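Local coordinates for protein flavohemoglobin (Malassezia yamatoensis, PDB 6O0A) that probably detoxifies nitric oxide, using a heme-bearing globin domain that receives electrons through a bound FAD, at residues 48-51 with 56-59; 271-276 with 281-286; 292-297 with 328-333. All coordinates share one frame; numbering follows the deposited sequence.

Interaction 1 comes first along the chain and lies in the globin domain, where its loop borders the FAD-binding part. Interactions 2 and 3 follow in the NAD-binding part, on the opposite side of the chain's centre. The centre of interaction 1 is about 38 Å from that of interaction 2 and about 41 Å from that of interaction 3. Interactions 2 and 3 have centres about 12 Å apart, and they touch. Strand 281-286 leads into helix 290-302. Leu273 packs on Phe296, Leu283 on Val293 and Val297, and Cys285 on Val293. The arrangement fits a modular flavohemoglobin. The two later contacts share one apolar layer between the parallel sheet and helix 290-302.

Interaction 1 (48-51 with 56-59); sequences GDML and DLLD
Leu51 reaches across to Leu57 and Leu58 with the two methyls at its tip. Its CB and CG make no close approach to 56-59. The chain first runs beside the backbone N, with CG anti to the carbonyl carbon (chi1 -63°). It then forks into two methyls with different partners. CD2 packs on CB of Leu57 at 4.0 Å. The same CD2 lies 4.2 Å from the backbone N of Leu58, so it also rests on the main chain of the turn. CD1 meets the CD1 methyl of Leu58 at 4.3 Å. The side chains of Leu51 and Leu57 cross at about a right angle.

Met50 adds a second apolar touch from the same helix. Its CG is anti to the backbone N (chi1 179°) and approaches CD1 of Leu57 at 4.3 Å. No hydrogen bond links the two segments, so apolar packing alone joins them. Asp59 N gives a weak hydrogen bond to Asp56 O within the turn.

In the globin domain, the contact closes the end of helix 25-53 against the loop that leads to helix 64-69. This loop lies by the heme pocket, with the side chain of Leu57 about 4 Å from the bound heme. Its Phe62 touches Met50, Leu51 and Leu57. Met50 packs on Thr118, Val119 and Tyr122 of helix 115-131, while Leu58 touches Leu218 before strand 219-225.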
loop_
_atom_site.group_PDB
_atom_site.type_symbol
_atom_site.label_atom_id
_atom_site.label_comp_id
_atom_site.label_asym_id
_atom_site.label_seq_id
_atom_site.Cartn_x
_atom_site.Cartn_y
_atom_site.Cartn_z
ATOM N N GLY A 48 -20.431 5.896 -9.136
ATOM C CA GLY A 48 -21.857 5.953 -8.849
ATOM C C GLY A 48 -22.654 4.967 -9.684
ATOM O O GLY A 48 -23.491 4.219 -9.160
ATOM N N ASP A 49 -22.388 4.944 -10.992
ATOM C CA ASP A 49 -23.060 4.010 -11.894
ATOM C C ASP A 49 -22.716 2.568 -11.546
ATOM O O ASP A 49 -23.602 1.709 -11.456
ATOM C CB ASP A 49 -22.660 4.299 -13.348
ATOM C CG ASP A 49 -23.212 5.615 -13.870
ATOM O OD1 ASP A 49 -24.097 6.210 -13.217
ATOM O OD2 ASP A 49 -22.754 6.053 -14.946
ATOM N N MET A 50 -21.423 2.276 -11.374
ATOM C CA MET A 50 -21.016 0.896 -11.122
ATOM C C MET A 50 -21.589 0.374 -9.812
ATOM O O MET A 50 -22.080 -0.757 -9.743
ATOM C CB MET A 50 -19.493 0.775 -11.105
ATOM C CG MET A 50 -19.060 -0.655 -10.821
ATOM S SD MET A 50 -17.301 -0.895 -11.133
ATOM C CE MET A 50 -16.581 0.257 -9.949
ATOM N N LEU A 51 -21.511 1.174 -8.751
ATOM C CA LEU A 51 -21.949 0.701 -7.445
ATOM C C LEU A 51 -23.468 0.676 -7.306
ATOM O O LEU A 51 -23.988 -0.024 -6.426
ATOM C CB LEU A 51 -21.302 1.554 -6.348
ATOM C CG LEU A 51 -19.768 1.440 -6.346
ATOM C CD1 LEU A 51 -19.148 2.316 -5.267
ATOM C CD2 LEU A 51 -19.309 -0.015 -6.172
ATOM N N ASP A 56 -22.966 -5.232 -4.529
ATOM C CA ASP A 56 -22.139 -6.232 -3.870
ATOM C C ASP A 56 -20.681 -5.790 -3.803
ATOM O O ASP A 56 -19.955 -6.178 -2.881
ATOM C CB ASP A 56 -22.247 -7.568 -4.598
ATOM C CG ASP A 56 -21.814 -7.474 -6.053
ATOM O OD1 ASP A 56 -22.511 -6.803 -6.844
ATOM O OD2 ASP A 56 -20.765 -8.062 -6.396
ATOM N N LEU A 57 -20.244 -4.960 -4.753
ATOM C CA LEU A 57 -18.852 -4.519 -4.751
ATOM C C LEU A 57 -18.557 -3.515 -3.641
ATOM O O LEU A 57 -17.391 -3.336 -3.283
ATOM C CB LEU A 57 -18.489 -3.933 -6.121
ATOM C CG LEU A 57 -18.483 -4.945 -7.271
ATOM C CD1 LEU A 57 -18.281 -4.248 -8.628
ATOM C CD2 LEU A 57 -17.409 -6.037 -7.054
ATOM N N LEU A 58 -19.573 -2.854 -3.079
ATOM C CA LEU A 58 -19.320 -2.054 -1.883
ATOM C C LEU A 58 -19.281 -2.910 -0.627
ATOM O O LEU A 58 -18.707 -2.495 0.389
ATOM C CB LEU A 58 -20.389 -0.964 -1.747
ATOM C CG LEU A 58 -20.155 0.171 -0.749
ATOM C CD1 LEU A 58 -18.948 1.020 -1.149
ATOM C CD2 LEU A 58 -21.412 1.043 -0.645
ATOM N N ASP A 59 -19.868 -4.102 -0.684
ATOM C CA ASP A 59 -19.941 -5.008 0.454
ATOM C C ASP A 59 -18.797 -6.019 0.369
ATOM O O ASP A 59 -18.978 -7.213 0.152
ATOM C CB ASP A 59 -21.320 -5.672 0.484
ATOM C CG ASP A 59 -21.490 -6.649 1.626
ATOM O OD1 ASP A 59 -21.071 -6.347 2.762
ATOM O OD2 ASP A 59 -22.091 -7.721 1.380
#

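Interaction 2 (271-276 with 281-286); sequences ETLETD and LVLICA
Leu281, at the start of strand 281-286, sets its CD2 methyl against Leu273. The methyl touches two atoms of the same residue. It lies 3.8 Å from CB of Leu273 and 3.5 Å from the carbonyl O of Leu273. That oxygen is not left to the methyl, because it also accepts a hydrogen bond from the side-chain hydroxyl of Ser367.

Both leucines have the same conformation. In each, CG lies beside the backbone N and anti to the carbonyl carbon, with chi1 -59° in Leu273 and -64° in Leu281. Their second torsions are both extended. Each CB points toward the other segment. The outcome differs at the tips. Leu281 stops at the CB and carbonyl of Leu273, whereas Leu273 carries its own CD1 further, to CD2 of Leu283 at 4.3 Å. The end of Leu283 turns to meet it, although its CB does not point that way.

Leu273 thus meets two residues of the strand, Leu281 with its CB and Leu283 with its CD1. Phe296 of helix 290-302 and Phe369 of strand 367-371 also touch Leu273. At the end of the short helix 270-273, Glu274 N bonds to Glu271 O at 3.2 Å. Next along the chain, the carboxylate of Glu274 makes a salt bridge with Arg307, which also donates to the carbonyl O of Asp276.

Strand 281-286 lies between strands 308-315 and 367-371 of the parallel sheet. It is the first strand of a Rossmann-like NAD-binding domain of the ferredoxin-reductase type, and the short helix 270-273 precedes it.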
loop_
_atom_site.group_PDB
_atom_site.type_symbol
_atom_site.label_atom_id
_atom_site.label_comp_id
_atom_site.label_asym_id
_atom_site.label_seq_id
_atom_site.Cartn_x
_atom_site.Cartn_y
_atom_site.Cartn_z
ATOM N N GLU A 271 13.767 -7.966 0.532
ATOM C CA GLU A 271 14.498 -8.272 -0.693
ATOM C C GLU A 271 14.545 -7.066 -1.626
ATOM O O GLU A 271 15.563 -6.818 -2.280
ATOM C CB GLU A 271 13.860 -9.471 -1.393
ATOM N N THR A 272 13.454 -6.302 -1.690
ATOM C CA THR A 272 13.405 -5.115 -2.540
ATOM C C THR A 272 14.445 -4.078 -2.126
ATOM O O THR A 272 15.015 -3.391 -2.985
ATOM C CB THR A 272 11.993 -4.520 -2.500
ATOM O OG1 THR A 272 11.081 -5.419 -3.142
ATOM C CG2 THR A 272 11.934 -3.164 -3.194
ATOM N N LEU A 273 14.721 -3.959 -0.826
ATOM C CA LEU A 273 15.686 -2.989 -0.322
ATOM C C LEU A 273 17.134 -3.435 -0.481
ATOM O O LEU A 273 18.038 -2.610 -0.329
ATOM C CB LEU A 273 15.412 -2.700 1.157
ATOM C CG LEU A 273 14.014 -2.145 1.412
ATOM C CD1 LEU A 273 13.735 -1.990 2.902
ATOM C CD2 LEU A 273 13.861 -0.817 0.689
ATOM N N GLU A 274 17.382 -4.706 -0.774
ATOM C CA GLU A 274 18.741 -5.237 -0.808
ATOM C C GLU A 274 19.168 -5.346 -2.268
ATOM O O GLU A 274 18.882 -6.329 -2.951
ATOM C CB GLU A 274 18.805 -6.571 -0.079
ATOM C CG GLU A 274 18.451 -6.451 1.398
ATOM C CD GLU A 274 18.357 -7.792 2.089
ATOM O OE1 GLU A 274 18.038 -8.786 1.405
ATOM O OE2 GLU A 274 18.609 -7.855 3.311
ATOM N N THR A 275 19.860 -4.310 -2.749
ATOM C CA THR A 275 20.297 -4.290 -4.141
ATOM C C THR A 275 21.539 -5.146 -4.350
ATOM O O THR A 275 21.679 -5.794 -5.392
ATOM C CB THR A 275 20.564 -2.854 -4.592
ATOM O OG1 THR A 275 21.738 -2.360 -3.936
ATOM C CG2 THR A 275 19.376 -1.958 -4.251
ATOM N N ASP A 276 22.448 -5.159 -3.385
ATOM C CA ASP A 276 23.640 -5.991 -3.437
ATOM C C ASP A 276 23.845 -6.611 -2.063
ATOM O O ASP A 276 23.245 -6.160 -1.080
ATOM C CB ASP A 276 24.872 -5.188 -3.888
ATOM C CG ASP A 276 25.322 -4.163 -2.868
ATOM O OD1 ASP A 276 25.991 -4.550 -1.883
ATOM O OD2 ASP A 276 25.024 -2.964 -3.069
ATOM N N LEU A 281 21.511 -0.217 4.903
ATOM C CA LEU A 281 20.093 0.111 4.904
ATOM C C LEU A 281 19.825 1.267 5.860
ATOM O O LEU A 281 20.336 1.289 6.985
ATOM C CB LEU A 281 19.232 -1.094 5.321
ATOM C CG LEU A 281 19.217 -2.343 4.439
ATOM C CD1 LEU A 281 18.433 -3.445 5.133
ATOM C CD2 LEU A 281 18.617 -2.043 3.072
ATOM N N VAL A 282 19.016 2.223 5.414
ATOM C CA VAL A 282 18.569 3.325 6.255
ATOM C C VAL A 282 17.053 3.261 6.269
ATOM O O VAL A 282 16.417 3.315 5.209
ATOM C CB VAL A 282 19.080 4.689 5.753
ATOM C CG1 VAL A 282 18.631 5.804 6.695
ATOM C CG2 VAL A 282 20.609 4.687 5.636
ATOM N N LEU A 283 16.475 3.094 7.456
ATOM C CA LEU A 283 15.033 2.940 7.611
ATOM C C LEU A 283 14.514 4.153 8.373
ATOM O O LEU A 283 14.923 4.391 9.518
ATOM C CB LEU A 283 14.700 1.636 8.341
ATOM C CG LEU A 283 15.410 0.384 7.805
ATOM C CD1 LEU A 283 15.022 -0.839 8.634
ATOM C CD2 LEU A 283 15.065 0.149 6.331
ATOM N N ILE A 284 13.627 4.920 7.743
ATOM C CA ILE A 284 13.151 6.186 8.297
ATOM C C ILE A 284 11.632 6.119 8.390
ATOM O O ILE A 284 10.956 5.885 7.379
ATOM C CB ILE A 284 13.593 7.379 7.441
ATOM C CG1 ILE A 284 15.127 7.437 7.365
ATOM C CG2 ILE A 284 13.001 8.665 7.985
ATOM C CD1 ILE A 284 15.668 8.590 6.527
ATOM N N CYS A 285 11.089 6.336 9.589
ATOM C CA CYS A 285 9.651 6.188 9.763
ATOM C C CYS A 285 9.100 7.217 10.741
ATOM O O CYS A 285 9.831 7.838 11.518
ATOM C CB CYS A 285 9.276 4.767 10.235
ATOM S SG CYS A 285 9.954 4.311 11.842
ATOM N N ALA A 286 7.778 7.387 10.692
ATOM C CA ALA A 286 7.067 8.255 11.615
ATOM C C ALA A 286 5.816 7.539 12.092
ATOM O O ALA A 286 5.131 6.882 11.303
ATOM C CB ALA A 286 6.676 9.588 10.966
#

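Interaction 3 (292-297 with 328-333); sequences PVLAFV and LERAKE
Val297 points at Arg330, and its CG1 methyl packs on CB of the arginine at 3.7 Å. The two side chains cross obliquely. The same methyl lies 3.9 Å from the backbone N of Ala331 and 4.5 Å from CB of Ala331. One branch of the valine therefore covers the surface of the facing helix between these two residues.

Leu294 sits one turn earlier and works differently. Its CB does not aim at the other helix. CG stands anti to the backbone N (chi1 177°), and this brings CD1 to CG of Arg330 at 4.1 Å. The aliphatic start of the arginine is thus met by Val297 at CB and by Leu294 at CG.

The two segments run in the same general direction, their axes 28° apart and 9.7 Å at closest approach. They belong to two successive beta-alpha-beta crossovers. Helix 290-302 links strand 281-286 to strand 308-315, and helix 324-332 links strand 308-315 to strand 336-343. Both helices pack on the parallel sheet of the Rossmann-like domain. Val293 and Val297 touch Leu283 there, and Leu328 and Ala331 touch Val339.

Beyond CG, Arg330 turns away from Leu294 and Val297. Its chain is bent at the second and third torsions and carries the guanidinium to Glu333. NE reaches Glu333 OE1 at 2.9 Å, and NH2 reaches Glu333 OE2 at 2.7 Å. This is a side-on salt bridge with two nearly straight bonds. Both acceptor oxygens lie in the guanidinium plane, at its edge, but the carboxylate is tilted against it. Both nitrogens therefore stand well out of the carboxylate plane, NH2 on the syn side of OE2.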
loop_
_atom_site.group_PDB
_atom_site.type_symbol
_atom_site.label_atom_id
_atom_site.label_comp_id
_atom_site.label_asym_id
_atom_site.label_seq_id
_atom_site.Cartn_x
_atom_site.Cartn_y
_atom_site.Cartn_z
ATOM N N PRO A 292 6.352 -1.663 9.153
ATOM C CA PRO A 292 7.296 -2.375 8.263
ATOM C C PRO A 292 8.735 -2.354 8.766
ATOM O O PRO A 292 9.474 -3.325 8.559
ATOM C CB PRO A 292 7.156 -1.637 6.918
ATOM C CG PRO A 292 6.547 -0.324 7.249
ATOM C CD PRO A 292 5.682 -0.545 8.453
ATOM N N VAL A 293 9.146 -1.276 9.432
ATOM C CA VAL A 293 10.508 -1.201 9.962
ATOM C C VAL A 293 10.759 -2.337 10.953
ATOM O O VAL A 293 11.779 -3.037 10.889
ATOM C CB VAL A 293 10.747 0.183 10.590
ATOM C CG1 VAL A 293 12.089 0.230 11.327
ATOM C CG2 VAL A 293 10.702 1.281 9.510
ATOM N N LEU A 294 9.828 -2.545 11.882
ATOM C CA LEU A 294 9.965 -3.650 12.828
ATOM C C LEU A 294 9.978 -5.009 12.120
ATOM O O LEU A 294 10.771 -5.894 12.465
ATOM C CB LEU A 294 8.836 -3.581 13.855
ATOM C CG LEU A 294 8.826 -4.720 14.867
ATOM C CD1 LEU A 294 10.139 -4.762 15.661
ATOM C CD2 LEU A 294 7.617 -4.597 15.800
ATOM N N ALA A 295 9.118 -5.196 11.115
ATOM C CA ALA A 295 9.177 -6.431 10.334
ATOM C C ALA A 295 10.553 -6.627 9.694
ATOM O O ALA A 295 11.117 -7.728 9.738
ATOM C CB ALA A 295 8.075 -6.428 9.263
ATOM N N PHE A 296 11.115 -5.564 9.107
ATOM C CA PHE A 296 12.423 -5.671 8.458
ATOM C C PHE A 296 13.511 -5.985 9.470
ATOM O O PHE A 296 14.381 -6.830 9.226
ATOM C CB PHE A 296 12.780 -4.364 7.745
ATOM C CG PHE A 296 11.920 -4.044 6.559
ATOM C CD1 PHE A 296 11.308 -5.050 5.817
ATOM C CD2 PHE A 296 11.732 -2.726 6.177
ATOM C CE1 PHE A 296 10.525 -4.740 4.717
ATOM C CE2 PHE A 296 10.942 -2.410 5.079
ATOM C CZ PHE A 296 10.343 -3.421 4.350
ATOM N N VAL A 297 13.479 -5.298 10.610
ATOM C CA VAL A 297 14.538 -5.459 11.595
ATOM C C VAL A 297 14.503 -6.854 12.196
ATOM O O VAL A 297 15.546 -7.484 12.379
ATOM C CB VAL A 297 14.435 -4.363 12.667
ATOM C CG1 VAL A 297 15.429 -4.643 13.789
ATOM C CG2 VAL A 297 14.738 -3.015 12.041
ATOM N N LEU A 328 13.705 -1.743 19.700
ATOM C CA LEU A 328 15.030 -1.629 20.301
ATOM C C LEU A 328 15.604 -2.997 20.644
ATOM O O LEU A 328 16.804 -3.227 20.470
ATOM C CB LEU A 328 14.978 -0.744 21.543
ATOM C CG LEU A 328 14.621 0.727 21.274
ATOM C CD1 LEU A 328 14.635 1.524 22.558
ATOM C CD2 LEU A 328 15.561 1.339 20.245
ATOM N N GLU A 329 14.767 -3.919 21.131
ATOM C CA GLU A 329 15.274 -5.249 21.463
ATOM C C GLU A 329 15.765 -5.967 20.216
ATOM O O GLU A 329 16.850 -6.560 20.216
ATOM C CB GLU A 329 14.199 -6.072 22.170
ATOM C CG GLU A 329 13.900 -5.621 23.580
ATOM C CD GLU A 329 15.137 -5.607 24.463
ATOM O OE1 GLU A 329 15.805 -6.660 24.600
ATOM O OE2 GLU A 329 15.451 -4.534 25.014
ATOM N N ARG A 330 14.977 -5.919 19.133
ATOM C CA ARG A 330 15.399 -6.559 17.889
ATOM C C ARG A 330 16.676 -5.935 17.352
ATOM O O ARG A 330 17.570 -6.645 16.879
ATOM C CB ARG A 330 14.296 -6.476 16.827
ATOM C CG ARG A 330 13.063 -7.299 17.119
ATOM C CD ARG A 330 13.346 -8.803 17.079
ATOM N NE ARG A 330 13.965 -9.283 18.314
ATOM C CZ ARG A 330 13.338 -9.361 19.486
ATOM N NH1 ARG A 330 12.059 -8.989 19.592
ATOM N NH2 ARG A 330 13.992 -9.807 20.558
ATOM N N ALA A 331 16.774 -4.607 17.401
ATOM C CA ALA A 331 17.950 -3.935 16.875
ATOM C C ALA A 331 19.205 -4.324 17.647
ATOM O O ALA A 331 20.302 -4.371 17.070
ATOM C CB ALA A 331 17.741 -2.417 16.907
ATOM N N LYS A 332 19.065 -4.631 18.942
ATOM C CA LYS A 332 20.222 -5.061 19.729
ATOM C C LYS A 332 20.820 -6.354 19.195
ATOM O O LYS A 332 22.014 -6.623 19.403
ATOM C CB LYS A 332 19.836 -5.256 21.197
ATOM C CG LYS A 332 19.771 -3.978 21.993
ATOM C CD LYS A 332 19.807 -4.253 23.487
ATOM C CE LYS A 332 18.461 -4.712 24.004
ATOM N NZ LYS A 332 18.148 -4.066 25.313
ATOM N N GLU A 333 20.009 -7.172 18.528
ATOM C CA GLU A 333 20.471 -8.440 17.995
ATOM C C GLU A 333 21.240 -8.279 16.691
ATOM O O GLU A 333 21.912 -9.223 16.267
ATOM C CB GLU A 333 19.274 -9.387 17.811
ATOM C CG GLU A 333 18.633 -9.756 19.151
ATOM C CD GLU A 333 17.181 -10.223 19.060
ATOM O OE1 GLU A 333 16.608 -10.293 17.952
ATOM O OE2 GLU A 333 16.608 -10.515 20.128
#